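Local coordinates for protein mevalonate kinase, putative (Leishmania major, PDB 2HFS) that probably catalyses the ATP-dependent phosphorylation of (R)-mevalonate to (R)-5-phosphomevalonate, an early step in isoprenoid and sterol biosynthesis, at residues 28-32 with 169-173; 225-229 with 251-255; 199-204 with 285-289. The contacts are given in a common frame with arbitrary orientation. Numbering follows the deposited sequence.

Contact 1 of 3, residues 28-32 with 169-173; sequences HFVVH and LYRRQ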
loop_
_atom_site.group_PDB
_atom_site.type_symbol
_atom_site.label_atom_id
_atom_site.label_comp_id
_atom_site.label_asym_id
_atom_site.label_seq_id
_atom_site.Cartn_x
_atom_site.Cartn_y
_atom_site.Cartn_z
ATOM N N HIS A 28 4.860 -11.044 5.459
ATOM C CA HIS A 28 5.136 -12.019 6.529
ATOM C C HIS A 28 6.572 -12.525 6.632
ATOM O O HIS A 28 7.161 -12.513 7.721
ATOM C CB HIS A 28 4.112 -13.169 6.507
ATOM C CG HIS A 28 2.738 -12.721 6.875
ATOM N ND1 HIS A 28 2.387 -12.417 8.172
ATOM C CD2 HIS A 28 1.646 -12.470 6.117
ATOM C CE1 HIS A 28 1.131 -12.010 8.201
ATOM N NE2 HIS A 28 0.663 -12.015 6.964
ATOM N N PHE A 29 7.154 -12.952 5.515
ATOM C CA PHE A 29 8.539 -13.449 5.532
ATOM C C PHE A 29 9.558 -12.336 5.778
ATOM O O PHE A 29 10.642 -12.565 6.356
ATOM C CB PHE A 29 8.845 -14.193 4.237
ATOM C CG PHE A 29 8.041 -15.458 4.076
ATOM C CD1 PHE A 29 7.002 -15.530 3.155
ATOM C CD2 PHE A 29 8.306 -16.573 4.875
ATOM C CE1 PHE A 29 6.246 -16.702 3.018
ATOM C CE2 PHE A 29 7.566 -17.761 4.728
ATOM C CZ PHE A 29 6.524 -17.813 3.801
ATOM N N VAL A 30 9.191 -11.131 5.356
ATOM C CA VAL A 30 9.979 -9.929 5.604
ATOM C C VAL A 30 10.212 -9.657 7.105
ATOM O O VAL A 30 11.276 -9.157 7.499
ATOM C CB VAL A 30 9.316 -8.705 4.917
ATOM C CG1 VAL A 30 7.935 -8.393 5.549
ATOM C CG2 VAL A 30 10.226 -7.496 4.949
ATOM N N VAL A 31 9.214 -9.978 7.925
ATOM C CA VAL A 31 9.307 -9.884 9.380
ATOM C C VAL A 31 10.503 -10.695 9.906
ATOM O O VAL A 31 11.087 -10.351 10.934
ATOM C CB VAL A 31 7.978 -10.330 10.036
ATOM C CG1 VAL A 31 8.076 -10.446 11.562
ATOM C CG2 VAL A 31 6.863 -9.369 9.637
ATOM N N HIS A 32 10.872 -11.744 9.166
ATOM C CA HIS A 32 11.919 -12.674 9.584
ATOM C C HIS A 32 13.213 -12.511 8.796
ATOM O O HIS A 32 14.104 -13.376 8.845
ATOM C CB HIS A 32 11.373 -14.106 9.545
ATOM C CG HIS A 32 10.197 -14.294 10.445
ATOM N ND1 HIS A 32 10.306 -14.842 11.704
ATOM C CD2 HIS A 32 8.901 -13.924 10.304
ATOM C CE1 HIS A 32 9.117 -14.849 12.283
ATOM N NE2 HIS A 32 8.253 -14.277 11.465
ATOM N N LEU A 169 12.413 -2.318 -3.010
ATOM C CA LEU A 169 12.957 -3.430 -2.246
ATOM C C LEU A 169 12.931 -3.070 -0.768
ATOM O O LEU A 169 13.479 -2.040 -0.355
ATOM C CB LEU A 169 14.386 -3.742 -2.709
ATOM C CG LEU A 169 15.022 -5.084 -2.326
ATOM C CD1 LEU A 169 14.309 -6.256 -3.026
ATOM C CD2 LEU A 169 16.506 -5.056 -2.689
ATOM N N TYR A 170 12.290 -3.931 0.019
ATOM C CA TYR A 170 11.995 -3.682 1.427
ATOM C C TYR A 170 12.528 -4.827 2.267
ATOM O O TYR A 170 12.176 -5.986 2.050
ATOM C CB TYR A 170 10.474 -3.497 1.581
ATOM C CG TYR A 170 9.782 -3.804 2.917
ATOM C CD1 TYR A 170 8.528 -4.418 2.918
ATOM C CD2 TYR A 170 10.326 -3.431 4.148
ATOM C CE1 TYR A 170 7.848 -4.685 4.092
ATOM C CE2 TYR A 170 9.646 -3.692 5.344
ATOM C CZ TYR A 170 8.405 -4.321 5.300
ATOM O OH TYR A 170 7.697 -4.605 6.453
ATOM N N ARG A 171 13.422 -4.501 3.198
ATOM C CA ARG A 171 13.965 -5.513 4.103
ATOM C C ARG A 171 14.329 -4.949 5.470
ATOM O O ARG A 171 14.695 -3.780 5.596
ATOM C CB ARG A 171 15.163 -6.240 3.475
ATOM C CG ARG A 171 16.366 -5.375 3.164
ATOM C CD ARG A 171 17.564 -6.166 2.665
ATOM N NE ARG A 171 18.177 -6.955 3.732
ATOM C CZ ARG A 171 19.017 -7.969 3.542
ATOM N NH1 ARG A 171 19.353 -8.350 2.315
ATOM N NH2 ARG A 171 19.513 -8.617 4.587
ATOM N N ARG A 172 14.211 -5.791 6.490
ATOM C CA ARG A 172 14.715 -5.470 7.819
ATOM C C ARG A 172 16.234 -5.690 7.893
ATOM O O ARG A 172 16.705 -6.811 8.114
ATOM C CB ARG A 172 13.974 -6.280 8.883
ATOM C CG ARG A 172 12.839 -5.524 9.547
ATOM C CD ARG A 172 11.468 -5.761 8.964
ATOM N NE ARG A 172 10.431 -5.579 9.981
ATOM C CZ ARG A 172 9.126 -5.665 9.752
ATOM N NH1 ARG A 172 8.672 -5.924 8.530
ATOM N NH2 ARG A 172 8.267 -5.488 10.747
ATOM N N GLN A 173 16.971 -4.596 7.688
ATOM C CA GLN A 173 18.435 -4.558 7.593
ATOM C C GLN A 173 18.937 -3.233 8.200
ATOM O O GLN A 173 18.380 -2.177 7.907
ATOM C CB GLN A 173 18.853 -4.643 6.115
ATOM C CG GLN A 173 20.332 -4.332 5.798
ATOM C CD GLN A 173 21.178 -5.578 5.568
ATOM O OE1 GLN A 173 20.783 -6.684 5.938
ATOM N NE2 GLN A 173 22.349 -5.399 4.958
HETATM O O HOH W 1 13.290 -8.238 6.110
#

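Contact 2 of 3, residues 225-229 with 251-255; sequences NYTHI and ANHDL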
loop_
_atom_site.group_PDB
_atom_site.type_symbol
_atom_site.label_atom_id
_atom_site.label_comp_id
_atom_site.label_asym_id
_atom_site.label_seq_id
_atom_site.Cartn_x
_atom_site.Cartn_y
_atom_site.Cartn_z
ATOM N N ASN A 225 12.678 -21.359 1.188
ATOM C CA ASN A 225 11.871 -21.507 -0.014
ATOM C C ASN A 225 11.470 -20.133 -0.519
ATOM O O ASN A 225 11.511 -19.875 -1.723
ATOM C CB ASN A 225 10.627 -22.369 0.270
ATOM C CG ASN A 225 10.961 -23.871 0.397
ATOM O OD1 ASN A 225 12.105 -24.288 0.184
ATOM N ND2 ASN A 225 9.961 -24.679 0.743
ATOM N N TYR A 226 11.107 -19.252 0.413
ATOM C CA TYR A 226 10.800 -17.864 0.052
ATOM C C TYR A 226 11.972 -17.081 -0.547
ATOM O O TYR A 226 11.821 -16.415 -1.583
ATOM C CB TYR A 226 10.140 -17.059 1.184
ATOM C CG TYR A 226 9.938 -15.648 0.690
ATOM C CD1 TYR A 226 10.801 -14.610 1.094
ATOM C CD2 TYR A 226 8.967 -15.369 -0.293
ATOM C CE1 TYR A 226 10.658 -13.313 0.586
ATOM C CE2 TYR A 226 8.822 -14.077 -0.817
ATOM C CZ TYR A 226 9.672 -13.059 -0.381
ATOM O OH TYR A 226 9.521 -11.799 -0.907
ATOM N N THR A 227 13.127 -17.141 0.110
ATOM C CA THR A 227 14.310 -16.390 -0.325
ATOM C C THR A 227 14.713 -16.740 -1.760
ATOM O O THR A 227 15.106 -15.861 -2.513
ATOM C CB THR A 227 15.499 -16.548 0.649
ATOM O OG1 THR A 227 15.848 -17.937 0.777
ATOM C CG2 THR A 227 15.104 -16.101 2.053
ATOM N N HIS A 228 14.579 -18.015 -2.145
ATOM C CA HIS A 228 14.802 -18.405 -3.536
ATOM C C HIS A 228 13.818 -17.727 -4.506
ATOM O O HIS A 228 14.233 -17.238 -5.566
ATOM C CB HIS A 228 14.805 -19.934 -3.715
ATOM C CG HIS A 228 15.177 -20.374 -5.101
ATOM N ND1 HIS A 228 16.255 -19.848 -5.786
ATOM C CD2 HIS A 228 14.618 -21.291 -5.928
ATOM C CE1 HIS A 228 16.340 -20.418 -6.977
ATOM N NE2 HIS A 228 15.356 -21.292 -7.089
ATOM N N ILE A 229 12.539 -17.665 -4.140
ATOM C CA ILE A 229 11.536 -17.032 -5.007
ATOM C C ILE A 229 11.820 -15.542 -5.220
ATOM O O ILE A 229 11.775 -15.066 -6.355
ATOM C CB ILE A 229 10.090 -17.268 -4.479
ATOM C CG1 ILE A 229 9.707 -18.748 -4.613
ATOM C CG2 ILE A 229 9.070 -16.413 -5.250
ATOM C CD1 ILE A 229 8.501 -19.128 -3.817
ATOM N N ALA A 251 3.968 -18.983 -6.817
ATOM C CA ALA A 251 4.786 -19.764 -5.902
ATOM C C ALA A 251 4.765 -19.119 -4.531
ATOM O O ALA A 251 4.694 -19.813 -3.517
ATOM C CB ALA A 251 6.214 -19.867 -6.421
ATOM N N ASN A 252 4.837 -17.790 -4.514
ATOM C CA ASN A 252 4.771 -17.038 -3.270
ATOM C C ASN A 252 3.443 -17.230 -2.568
ATOM O O ASN A 252 3.419 -17.464 -1.363
ATOM C CB ASN A 252 5.024 -15.527 -3.503
ATOM C CG ASN A 252 5.451 -14.770 -2.215
ATOM O OD1 ASN A 252 5.818 -13.595 -2.294
ATOM N ND2 ASN A 252 5.403 -15.427 -1.047
ATOM N N HIS A 253 2.337 -17.130 -3.300
ATOM C CA HIS A 253 1.024 -17.405 -2.708
ATOM C C HIS A 253 1.010 -18.789 -2.069
ATOM O O HIS A 253 0.549 -18.975 -0.946
ATOM C CB HIS A 253 -0.085 -17.342 -3.758
ATOM C CG HIS A 253 -1.447 -17.563 -3.189
ATOM N ND1 HIS A 253 -2.134 -16.582 -2.503
ATOM C CD2 HIS A 253 -2.238 -18.663 -3.164
ATOM C CE1 HIS A 253 -3.294 -17.058 -2.099
ATOM N NE2 HIS A 253 -3.390 -18.314 -2.499
ATOM N N ASP A 254 1.525 -19.773 -2.799
ATOM C CA ASP A 254 1.584 -21.130 -2.280
ATOM C C ASP A 254 2.255 -21.162 -0.905
ATOM O O ASP A 254 1.695 -21.714 0.040
ATOM C CB ASP A 254 2.288 -22.049 -3.267
ATOM C CG ASP A 254 1.671 -23.423 -3.314
ATOM O OD1 ASP A 254 0.443 -23.525 -3.068
ATOM O OD2 ASP A 254 2.315 -24.444 -3.632
ATOM N N LEU A 255 3.418 -20.517 -0.776
ATOM C CA LEU A 255 4.119 -20.422 0.524
ATOM C C LEU A 255 3.302 -19.722 1.633
ATOM O O LEU A 255 3.377 -20.095 2.809
ATOM C CB LEU A 255 5.473 -19.732 0.344
ATOM C CG LEU A 255 6.511 -20.615 -0.351
ATOM C CD1 LEU A 255 7.718 -19.796 -0.731
ATOM C CD2 LEU A 255 6.914 -21.804 0.528
#

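Contact 3 of 3, residues 199-204 with 285-289; sequences ASTAKV and GTGRG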
loop_
_atom_site.group_PDB
_atom_site.type_symbol
_atom_site.label_atom_id
_atom_site.label_comp_id
_atom_site.label_asym_id
_atom_site.label_seq_id
_atom_site.Cartn_x
_atom_site.Cartn_y
_atom_site.Cartn_z
ATOM N N ALA A 199 -8.523 -7.733 8.471
ATOM C CA ALA A 199 -7.585 -8.570 9.205
ATOM C C ALA A 199 -6.692 -7.703 10.087
ATOM O O ALA A 199 -6.393 -6.568 9.722
ATOM C CB ALA A 199 -6.754 -9.384 8.231
ATOM N N SER A 200 -6.280 -8.245 11.237
ATOM C CA SER A 200 -5.357 -7.573 12.152
ATOM C C SER A 200 -3.918 -8.009 11.909
ATOM O O SER A 200 -3.514 -9.111 12.303
ATOM C CB SER A 200 -5.734 -7.839 13.612
ATOM O OG SER A 200 -4.732 -7.339 14.492
ATOM N N THR A 201 -3.152 -7.135 11.267
ATOM C CA THR A 201 -1.731 -7.386 10.996
ATOM C C THR A 201 -1.006 -7.967 12.210
ATOM O O THR A 201 -0.434 -9.060 12.137
ATOM C CB THR A 201 -1.048 -6.091 10.522
ATOM O OG1 THR A 201 -1.702 -5.629 9.336
ATOM C CG2 THR A 201 0.377 -6.358 10.046
ATOM N N ALA A 202 -1.051 -7.234 13.324
ATOM C CA ALA A 202 -0.416 -7.663 14.573
ATOM C C ALA A 202 -0.801 -9.093 14.983
ATOM O O ALA A 202 0.073 -9.889 15.327
ATOM C CB ALA A 202 -0.718 -6.671 15.699
ATOM N N LYS A 203 -2.094 -9.412 14.924
ATOM C CA LYS A 203 -2.607 -10.745 15.277
ATOM C C LYS A 203 -2.132 -11.879 14.353
ATOM O O LYS A 203 -1.799 -12.974 14.814
ATOM C CB LYS A 203 -4.131 -10.728 15.345
ATOM C CG LYS A 203 -4.762 -12.102 15.320
ATOM C CD LYS A 203 -6.207 -12.081 15.793
ATOM C CE LYS A 203 -6.687 -13.491 16.124
ATOM N NZ LYS A 203 -6.262 -14.488 15.097
ATOM N N VAL A 204 -2.124 -11.620 13.048
ATOM C CA VAL A 204 -1.699 -12.622 12.071
ATOM C C VAL A 204 -0.182 -12.823 12.164
ATOM O O VAL A 204 0.315 -13.961 12.169
ATOM C CB VAL A 204 -2.138 -12.208 10.629
ATOM C CG1 VAL A 204 -1.638 -13.205 9.615
ATOM C CG2 VAL A 204 -3.672 -12.072 10.544
ATOM N N GLY A 285 -0.320 -8.696 1.305
ATOM C CA GLY A 285 -0.314 -8.050 2.611
ATOM C C GLY A 285 -0.615 -9.032 3.718
ATOM O O GLY A 285 -0.099 -10.145 3.722
ATOM N N THR A 286 -1.471 -8.614 4.647
ATOM C CA THR A 286 -1.718 -9.369 5.884
ATOM C C THR A 286 -2.308 -10.749 5.619
ATOM O O THR A 286 -1.970 -11.705 6.301
ATOM C CB THR A 286 -2.633 -8.557 6.827
ATOM O OG1 THR A 286 -1.940 -7.384 7.246
ATOM C CG2 THR A 286 -2.935 -9.311 8.140
ATOM N N GLY A 287 -3.180 -10.836 4.624
ATOM C CA GLY A 287 -3.902 -12.065 4.324
ATOM C C GLY A 287 -5.074 -12.257 5.262
ATOM O O GLY A 287 -5.396 -11.366 6.068
ATOM N N ARG A 288 -5.701 -13.436 5.171
ATOM C CA ARG A 288 -6.887 -13.804 5.973
ATOM C C ARG A 288 -8.001 -12.770 5.783
ATOM O O ARG A 288 -8.711 -12.409 6.726
ATOM C CB ARG A 288 -6.541 -13.968 7.464
ATOM C CG ARG A 288 -5.382 -14.931 7.762
ATOM C CD ARG A 288 -5.229 -15.223 9.254
ATOM N NE ARG A 288 -4.348 -16.357 9.522
ATOM C CZ ARG A 288 -3.781 -16.601 10.707
ATOM N NH1 ARG A 288 -4.005 -15.786 11.734
ATOM N NH2 ARG A 288 -2.991 -17.659 10.868
ATOM N N GLY A 289 -8.117 -12.271 4.556
ATOM C CA GLY A 289 -8.975 -11.131 4.259
ATOM C C GLY A 289 -8.198 -10.140 3.416
ATOM O O GLY A 289 -7.210 -10.497 2.767
#

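Contact 1 of 3, residues 28-32 with 169-173
Residues 28-32 form a tight turn with a short 3-10 segment at Val30-Val31, set beside the end of the strand that carries 169-173. The turn is closed by a hydrogen bond from His32 N to Phe29 O (2.9 Å) and a weak one from Val31 N to His28 O (3.3 Å). The backbones come nearest at Val30 and Arg171, with CA atoms 6.1 Å apart, and no direct backbone bond joins them. Instead a water bridges the gap, donating to Val30 O at 2.6 Å from its oxygen and accepting from Arg172 N, also at 2.6 Å. Val30 turns its CA-to-CB bond toward the strand and sets CG2 over one face of the Tyr170 ring, 3.7 Å from the centroid and 12° off the normal, a well-centred CH-pi contact. Arg172 folds back from the strand end through off-well chi1 and chi2 angles. Its CD lies 3.7 Å from Val30 O and its NH1 4.0 Å from Val31 CG2, while one face of the guanidinium covers Val31 CA. The contact is thus apolar over the tyrosine and solvent-bridged at the strand end. Within the mixed sheet, strand 166-172 runs between strands 36-52 and 177-182: Tyr170 pairs through its backbone with Ala36, and Arg171 with Val178. The 28-32 turn, which begins at the histidine of the GEH sequence in the first GHMP kinase motif, connects the antiparallel strands 17-25 and 36-52, and the contact fastens it to strand 166-172 of the same sheet; His28 and Val31 also pack against helix 201-214.

Contact 2 of 3, residues 225-229 with 251-255
Leu255 and Ile229 have the most surface covered in this helix pair, and their side-chain tips meet directly, Ile229 CD1 lying 3.3 Å from Leu255 CD1. Both residues adopt the m,t conformation and point toward the opposite helix, so their extended ends reach into the space between the backbones. Leu255 packs against the earlier turn of helix 216-239: CD1 approaches Tyr226 N at 3.6 Å and Tyr226 CB at 4.1 Å, whereas CD2 lies 3.8 Å from Asn225 CB. Ile229, one turn after Asn225, reaches back to the residue one turn before Leu255, with CD1 3.5 Å from Ala251 CB; the small alanine lets the isoleucine come close to the helix backbone, where CD1 is 4.0 Å from Asn252 N. The two helices form an antiparallel hairpin in the C-terminal half of this GHMP kinase, joined by a very short connection between residues 239 and 242. Their local axes approach to 10.2 Å and cross at -162°, and the CA atoms of Tyr226 and Asn252, 6.9 Å apart, mark the nearest backbone pair. Beside the aliphatic centre these two residues meet through their side chains, Asn252 OD1 lying 3.4 Å from Tyr226 CE2 at the ring edge. Their polar ends are engaged elsewhere: Tyr226 OH bonds to Glu35 O, and Asn252 OD1 accepts a weak bond from Gly26 N. Phe25, at the end of strand 17-25, touches Tyr226, Ile229 and Asn252, and the Phe29 ring meets that of Tyr226 with their planes nearly parallel.

Contact 3 of 3, residues 199-204 with 285-289
Thr286, the residue most covered here, meets the first turn of helix 201-214 in the m rotamer. This places OG1 2.7 Å from OG1 of Thr201, also m, in a hydroxyl-to-hydroxyl hydrogen bond, while its CG2 packs 3.8 Å from Ala199 CB and 3.7 Å from Val204 CG2. Ser200, at the N-cap, turns away in the t rotamer and accepts a weak capping bond from Lys203 N to its OG (3.4 Å). Val204, also t, spreads both methyls over the loop: CG2 touches Arg288 CD at 3.7 Å, and CG1 sits over one guanidinium face and 3.7 Å from Thr286 O. Arg288 itself has left-handed helical backbone angles, and its t chi2 and chi3 extend it past Val204, so that its guanidinium reaches Asp207. The glycine-rich GTGRG sequence belongs to the third conserved GHMP kinase motif. The backbone angles of Gly285 and Gly289 would jam a side chain against the preceding carbonyl, and at Gly287 phi is positive; Ala199 CB closes on Gly287 O at 3.2 Å. Lys203 NZ and Arg288 NH1 are 4.3 Å apart, a repulsive pairing by charge, but Arg288 forms a salt bridge with Asp207, which also has a long, weak ion pair with Lys203. The carboxylate therefore offsets the crowded positive charge, and a neutral hydroxyl pair joins the loop directly to the start of the helix.

How the contacts relate
The 28-32 turn touches both other contacts. The centres of contacts 1 and 2 lie about 14 Å apart, and Phe29 CB packs 3.7 Å from Tyr226 CD1. Those of contacts 1 and 3 lie about 16 Å apart, with His28 NE2 2.7 Å from Thr286 O, a probable hydrogen bond, and His28 CE1 3.3 Å from Val204 CG1. Contacts 2 and 3 do not touch, their nearest atoms being about 8 Å apart, although helices 201-214 and 216-239 follow one another and contact 2 is nested within the loop contact 3 closes. His28 lies in the first GHMP motif (GEH) and 285-289 in the third, so their junction probably borders the catalytic cleft, as in related kinases.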